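Separin (Saccharomyces cerevisiae, PDB 5U1T) drives chromosome segregation as a caspase-like cysteine protease that cleaves the cohesin subunit MCD1/SCC1 at the onset of anaphase and is inactivated by securin during most of the cell cycle. Local coordinates at residues L61-S73 with V461-V473. Sequence-based numbering, arbitrary orientation.
Sequences LLKSHHMWGHINS and VYCMLRNDTLSFV
With CG beside the backbone N and anti to the carbonyl carbon in both residues, the first torsions of Trp68 (chi1 -40°) and Arg466 (chi1 -72°) set the indole over Arg466 CA and send the arginine chain back along Trp68, a worked example of how an indole can join two interhelical loops of a helical domain. One loop links helices 48-64 and 69-87; the other forms an Asx turn at Asn467 and leads into helix 470-485, whose N-cap is Thr469, OG1 accepting from Phe472 N. Arg466 CA makes a CH-pi contact 3.5 Å from the centroid of the Trp68 five-membered ring, while His66 O lies over the opposite face. The indole edge is fixed too: Trp68 NE1 donates almost straight (175°) to Asn467 O at 2.8 Å, reaching that oxygen from above its carbonyl plane. At the benzene end, Trp68 CH2 packs 3.8 Å from Val461 CG2 and Trp68 CZ2 3.9 Å from Met464 CB. Trp124 adds an edge-to-face ring contact. Replacing Trp68 by alanine removes the indole, which would probably leave Asn467 O without this donor and open a gap beside Val461 and Met464. Next to the indole, Met464 CE meets the edge of the His66 ring, whose NE2 is hydrogen-bonded to Ser500 OG. Bent at chi3, Arg466 lays its guanidinium face against Trp68 CB, and Arg466 NH2 donates to Asn72 OD1 at 2.6 Å.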
loop_
_atom_site.group_PDB
_atom_site.type_symbol
_atom_site.label_atom_id
_atom_site.label_comp_id
_atom_site.label_asym_id
_atom_site.label_seq_id
_atom_site.Cartn_x
_atom_site.Cartn_y
_atom_site.Cartn_z
ATOM N N LEU A 61 44.230 13.578 9.907
ATOM C CA LEU A 61 43.317 12.515 10.294
ATOM C C LEU A 61 42.254 13.036 11.237
ATOM O O LEU A 61 41.068 12.794 11.036
ATOM C CB LEU A 61 44.058 11.356 10.957
ATOM C CG LEU A 61 43.035 10.275 11.301
ATOM C CD1 LEU A 61 43.352 8.967 10.600
ATOM C CD2 LEU A 61 42.915 10.065 12.822
ATOM N N LEU A 62 42.694 13.748 12.264
ATOM C CA LEU A 62 41.827 14.240 13.312
ATOM C C LEU A 62 40.771 15.173 12.755
ATOM O O LEU A 62 39.625 15.182 13.200
ATOM C CB LEU A 62 42.661 14.944 14.382
ATOM C CG LEU A 62 43.402 13.925 15.235
ATOM C CD1 LEU A 62 44.288 14.625 16.240
ATOM C CD2 LEU A 62 42.401 13.021 15.918
ATOM N N LYS A 63 41.182 15.959 11.778
ATOM C CA LYS A 63 40.316 16.911 11.131
ATOM C C LYS A 63 39.321 16.153 10.291
ATOM O O LYS A 63 38.144 16.513 10.216
ATOM C CB LYS A 63 41.133 17.861 10.261
ATOM C CG LYS A 63 40.364 19.018 9.723
ATOM C CD LYS A 63 41.297 20.161 9.403
ATOM C CE LYS A 63 42.128 19.893 8.143
ATOM N NZ LYS A 63 41.375 20.205 6.893
ATOM N N SER A 64 39.796 15.092 9.652
ATOM C CA SER A 64 38.959 14.380 8.719
ATOM C C SER A 64 37.884 13.575 9.435
ATOM O O SER A 64 36.799 13.382 8.891
ATOM C CB SER A 64 39.788 13.466 7.851
ATOM O OG SER A 64 38.972 12.902 6.853
ATOM N N HIS A 65 38.182 13.111 10.647
ATOM C CA HIS A 65 37.249 12.263 11.374
ATOM C C HIS A 65 36.514 13.036 12.447
ATOM O O HIS A 65 36.024 12.450 13.393
ATOM C CB HIS A 65 37.977 11.073 12.011
ATOM C CG HIS A 65 38.675 10.193 11.022
ATOM N ND1 HIS A 65 39.356 9.053 11.395
ATOM C CD2 HIS A 65 38.797 10.279 9.674
ATOM C CE1 HIS A 65 39.871 8.479 10.318
ATOM N NE2 HIS A 65 39.537 9.199 9.261
ATOM N N HIS A 66 36.498 14.360 12.304
ATOM C CA HIS A 66 35.859 15.284 13.254
ATOM C C HIS A 66 36.249 15.123 14.742
ATOM O O HIS A 66 35.512 15.536 15.623
ATOM C CB HIS A 66 34.331 15.174 13.102
ATOM C CG HIS A 66 33.807 15.816 11.853
ATOM N ND1 HIS A 66 32.673 16.601 11.838
ATOM C CD2 HIS A 66 34.285 15.821 10.589
ATOM C CE1 HIS A 66 32.474 17.057 10.614
ATOM N NE2 HIS A 66 33.441 16.598 9.842
ATOM N N MET A 67 37.412 14.551 15.019
ATOM C CA MET A 67 37.857 14.321 16.390
ATOM C C MET A 67 38.577 15.553 16.971
ATOM O O MET A 67 39.810 15.566 17.095
ATOM C CB MET A 67 38.783 13.108 16.423
ATOM C CG MET A 67 38.087 11.803 16.213
ATOM S SD MET A 67 36.985 11.511 17.613
ATOM C CE MET A 67 38.054 10.568 18.694
ATOM N N TRP A 68 37.823 16.588 17.319
ATOM C CA TRP A 68 38.418 17.909 17.524
ATOM C C TRP A 68 39.266 18.019 18.788
ATOM O O TRP A 68 40.196 18.819 18.852
ATOM C CB TRP A 68 37.335 18.986 17.572
ATOM C CG TRP A 68 36.171 18.832 16.576
ATOM C CD1 TRP A 68 34.838 18.701 16.882
ATOM C CD2 TRP A 68 36.244 18.850 15.139
ATOM N NE1 TRP A 68 34.091 18.630 15.735
ATOM C CE2 TRP A 68 34.924 18.705 14.653
ATOM C CE3 TRP A 68 37.290 18.950 14.224
ATOM C CZ2 TRP A 68 34.630 18.678 13.287
ATOM C CZ3 TRP A 68 36.996 18.910 12.867
ATOM C CH2 TRP A 68 35.679 18.776 12.412
ATOM N N GLY A 69 38.937 17.221 19.794
ATOM C CA GLY A 69 39.553 17.318 21.097
ATOM C C GLY A 69 40.944 16.758 21.068
ATOM O O GLY A 69 41.781 17.139 21.879
ATOM N N HIS A 70 41.223 15.882 20.116
ATOM C CA HIS A 70 42.580 15.375 19.992
ATOM C C HIS A 70 43.505 16.384 19.298
ATOM O O HIS A 70 44.733 16.270 19.357
ATOM C CB HIS A 70 42.584 14.055 19.248
ATOM C CG HIS A 70 42.294 12.876 20.116
ATOM N ND1 HIS A 70 41.018 12.540 20.519
ATOM C CD2 HIS A 70 43.116 11.944 20.651
ATOM C CE1 HIS A 70 41.067 11.453 21.266
ATOM N NE2 HIS A 70 42.329 11.071 21.361
ATOM N N ILE A 71 42.915 17.375 18.644
ATOM C CA ILE A 71 43.717 18.437 18.077
ATOM C C ILE A 71 44.369 19.228 19.222
ATOM O O ILE A 71 45.541 19.586 19.158
ATOM C CB ILE A 71 42.872 19.347 17.172
ATOM C CG1 ILE A 71 42.313 18.548 16.007
ATOM C CG2 ILE A 71 43.706 20.451 16.593
ATOM C CD1 ILE A 71 41.239 19.281 15.252
ATOM N N ASN A 72 43.613 19.467 20.289
ATOM C CA ASN A 72 44.127 20.217 21.436
ATOM C C ASN A 72 45.348 19.562 22.046
ATOM O O ASN A 72 46.342 20.224 22.396
ATOM C CB ASN A 72 43.065 20.344 22.529
ATOM C CG ASN A 72 41.794 20.985 22.041
ATOM O OD1 ASN A 72 41.218 20.587 21.015
ATOM N ND2 ASN A 72 41.337 21.989 22.773
ATOM N N SER A 73 45.258 18.250 22.213
ATOM C CA SER A 73 46.301 17.537 22.904
ATOM C C SER A 73 47.534 17.470 22.001
ATOM O O SER A 73 48.667 17.459 22.497
ATOM C CB SER A 73 45.817 16.154 23.324
ATOM O OG SER A 73 46.067 15.233 22.294
ATOM N N VAL A 461 35.405 22.400 6.109
ATOM C CA VAL A 461 35.369 21.799 7.437
ATOM C C VAL A 461 35.425 22.776 8.635
ATOM O O VAL A 461 34.861 22.456 9.683
ATOM C CB VAL A 461 36.507 20.777 7.599
ATOM C CG1 VAL A 461 37.816 21.460 7.729
ATOM C CG2 VAL A 461 36.273 19.916 8.811
ATOM N N TYR A 462 36.058 23.950 8.523
ATOM C CA TYR A 462 36.128 24.829 9.693
ATOM C C TYR A 462 34.758 25.437 9.932
ATOM O O TYR A 462 34.499 26.014 10.982
ATOM C CB TYR A 462 37.219 25.928 9.559
ATOM C CG TYR A 462 38.608 25.338 9.587
ATOM C CD1 TYR A 462 39.178 24.914 10.787
ATOM C CD2 TYR A 462 39.324 25.152 8.419
ATOM C CE1 TYR A 462 40.436 24.340 10.818
ATOM C CE2 TYR A 462 40.554 24.573 8.434
ATOM C CZ TYR A 462 41.123 24.176 9.633
ATOM O OH TYR A 462 42.377 23.600 9.640
ATOM N N CYS A 463 33.862 25.272 8.972
ATOM C CA CYS A 463 32.466 25.642 9.188
ATOM C C CYS A 463 31.756 24.762 10.237
ATOM O O CYS A 463 30.722 25.159 10.762
ATOM C CB CYS A 463 31.701 25.605 7.867
ATOM S SG CYS A 463 31.950 27.066 6.829
ATOM N N MET A 464 32.315 23.594 10.553
ATOM C CA MET A 464 31.764 22.754 11.610
ATOM C C MET A 464 31.886 23.373 13.002
ATOM O O MET A 464 31.213 22.921 13.930
ATOM C CB MET A 464 32.437 21.386 11.620
ATOM C CG MET A 464 32.411 20.664 10.274
ATOM S SD MET A 464 30.761 20.320 9.610
ATOM C CE MET A 464 30.031 19.651 11.074
ATOM N N LEU A 465 32.720 24.403 13.143
ATOM C CA LEU A 465 32.936 25.088 14.420
ATOM C C LEU A 465 33.189 24.148 15.594
ATOM O O LEU A 465 32.701 24.390 16.692
ATOM C CB LEU A 465 31.750 25.988 14.749
ATOM C CG LEU A 465 31.564 27.248 13.903
ATOM C CD1 LEU A 465 30.331 28.007 14.364
ATOM C CD2 LEU A 465 32.799 28.173 13.959
ATOM N N ARG A 466 33.967 23.096 15.352
ATOM C CA ARG A 466 34.302 22.088 16.362
ATOM C C ARG A 466 33.064 21.451 17.009
ATOM O O ARG A 466 33.045 21.153 18.206
ATOM C CB ARG A 466 35.202 22.683 17.451
ATOM C CG ARG A 466 36.625 22.958 17.002
ATOM C CD ARG A 466 37.473 23.491 18.131
ATOM N NE ARG A 466 37.639 22.525 19.213
ATOM C CZ ARG A 466 38.710 21.757 19.392
ATOM N NH1 ARG A 466 39.737 21.819 18.559
ATOM N NH2 ARG A 466 38.757 20.917 20.412
ATOM N N ASN A 467 32.036 21.241 16.195
ATOM C CA ASN A 467 30.812 20.625 16.651
ATOM C C ASN A 467 30.938 19.105 16.621
ATOM O O ASN A 467 31.308 18.521 15.608
ATOM C CB ASN A 467 29.643 21.083 15.790
ATOM C CG ASN A 467 28.313 20.630 16.335
ATOM O OD1 ASN A 467 27.998 19.439 16.325
ATOM N ND2 ASN A 467 27.519 21.581 16.807
ATOM N N ASP A 468 30.630 18.456 17.732
ATOM C CA ASP A 468 30.896 17.025 17.824
ATOM C C ASP A 468 29.620 16.177 17.856
ATOM O O ASP A 468 29.560 15.155 18.540
ATOM C CB ASP A 468 31.747 16.733 19.061
ATOM C CG ASP A 468 31.148 17.312 20.314
ATOM O OD1 ASP A 468 29.957 17.703 20.262
ATOM O OD2 ASP A 468 31.861 17.390 21.346
ATOM N N THR A 469 28.613 16.613 17.109
ATOM C CA THR A 469 27.365 15.868 16.998
ATOM C C THR A 469 27.146 15.403 15.562
ATOM O O THR A 469 27.446 16.129 14.630
ATOM C CB THR A 469 26.153 16.718 17.442
ATOM O OG1 THR A 469 25.887 17.728 16.453
ATOM C CG2 THR A 469 26.420 17.366 18.787
ATOM N N LEU A 470 26.638 14.188 15.391
ATOM C CA LEU A 470 26.196 13.731 14.077
ATOM C C LEU A 470 25.026 14.585 13.581
ATOM O O LEU A 470 24.930 14.876 12.396
ATOM C CB LEU A 470 25.796 12.260 14.126
ATOM C CG LEU A 470 25.462 11.568 12.807
ATOM C CD1 LEU A 470 26.713 11.333 12.003
ATOM C CD2 LEU A 470 24.727 10.255 13.056
ATOM N N SER A 471 24.145 14.996 14.489
ATOM C CA SER A 471 22.993 15.803 14.103
ATOM C C SER A 471 23.397 17.098 13.414
ATOM O O SER A 471 22.818 17.444 12.389
ATOM C CB SER A 471 22.096 16.111 15.312
ATOM O OG SER A 471 22.837 16.400 16.491
ATOM N N PHE A 472 24.406 17.779 13.911
ATOM C CA PHE A 472 24.804 19.015 13.278
ATOM C C PHE A 472 25.401 18.844 11.898
ATOM O O PHE A 472 25.101 19.589 11.004
ATOM C CB PHE A 472 25.769 19.810 14.141
ATOM C CG PHE A 472 26.284 21.022 13.451
ATOM C CD1 PHE A 472 25.529 22.154 13.389
ATOM C CD2 PHE A 472 27.483 21.000 12.805
ATOM C CE1 PHE A 472 25.969 23.258 12.716
ATOM C CE2 PHE A 472 27.929 22.094 12.131
ATOM C CZ PHE A 472 27.173 23.227 12.088
ATOM N N VAL A 473 26.237 17.844 11.718
ATOM C CA VAL A 473 26.886 17.641 10.448
ATOM C C VAL A 473 25.948 17.142 9.380
ATOM O O VAL A 473 26.172 17.367 8.225
ATOM C CB VAL A 473 28.119 16.749 10.576
ATOM C CG1 VAL A 473 27.766 15.440 11.210
ATOM C CG2 VAL A 473 28.735 16.514 9.228
#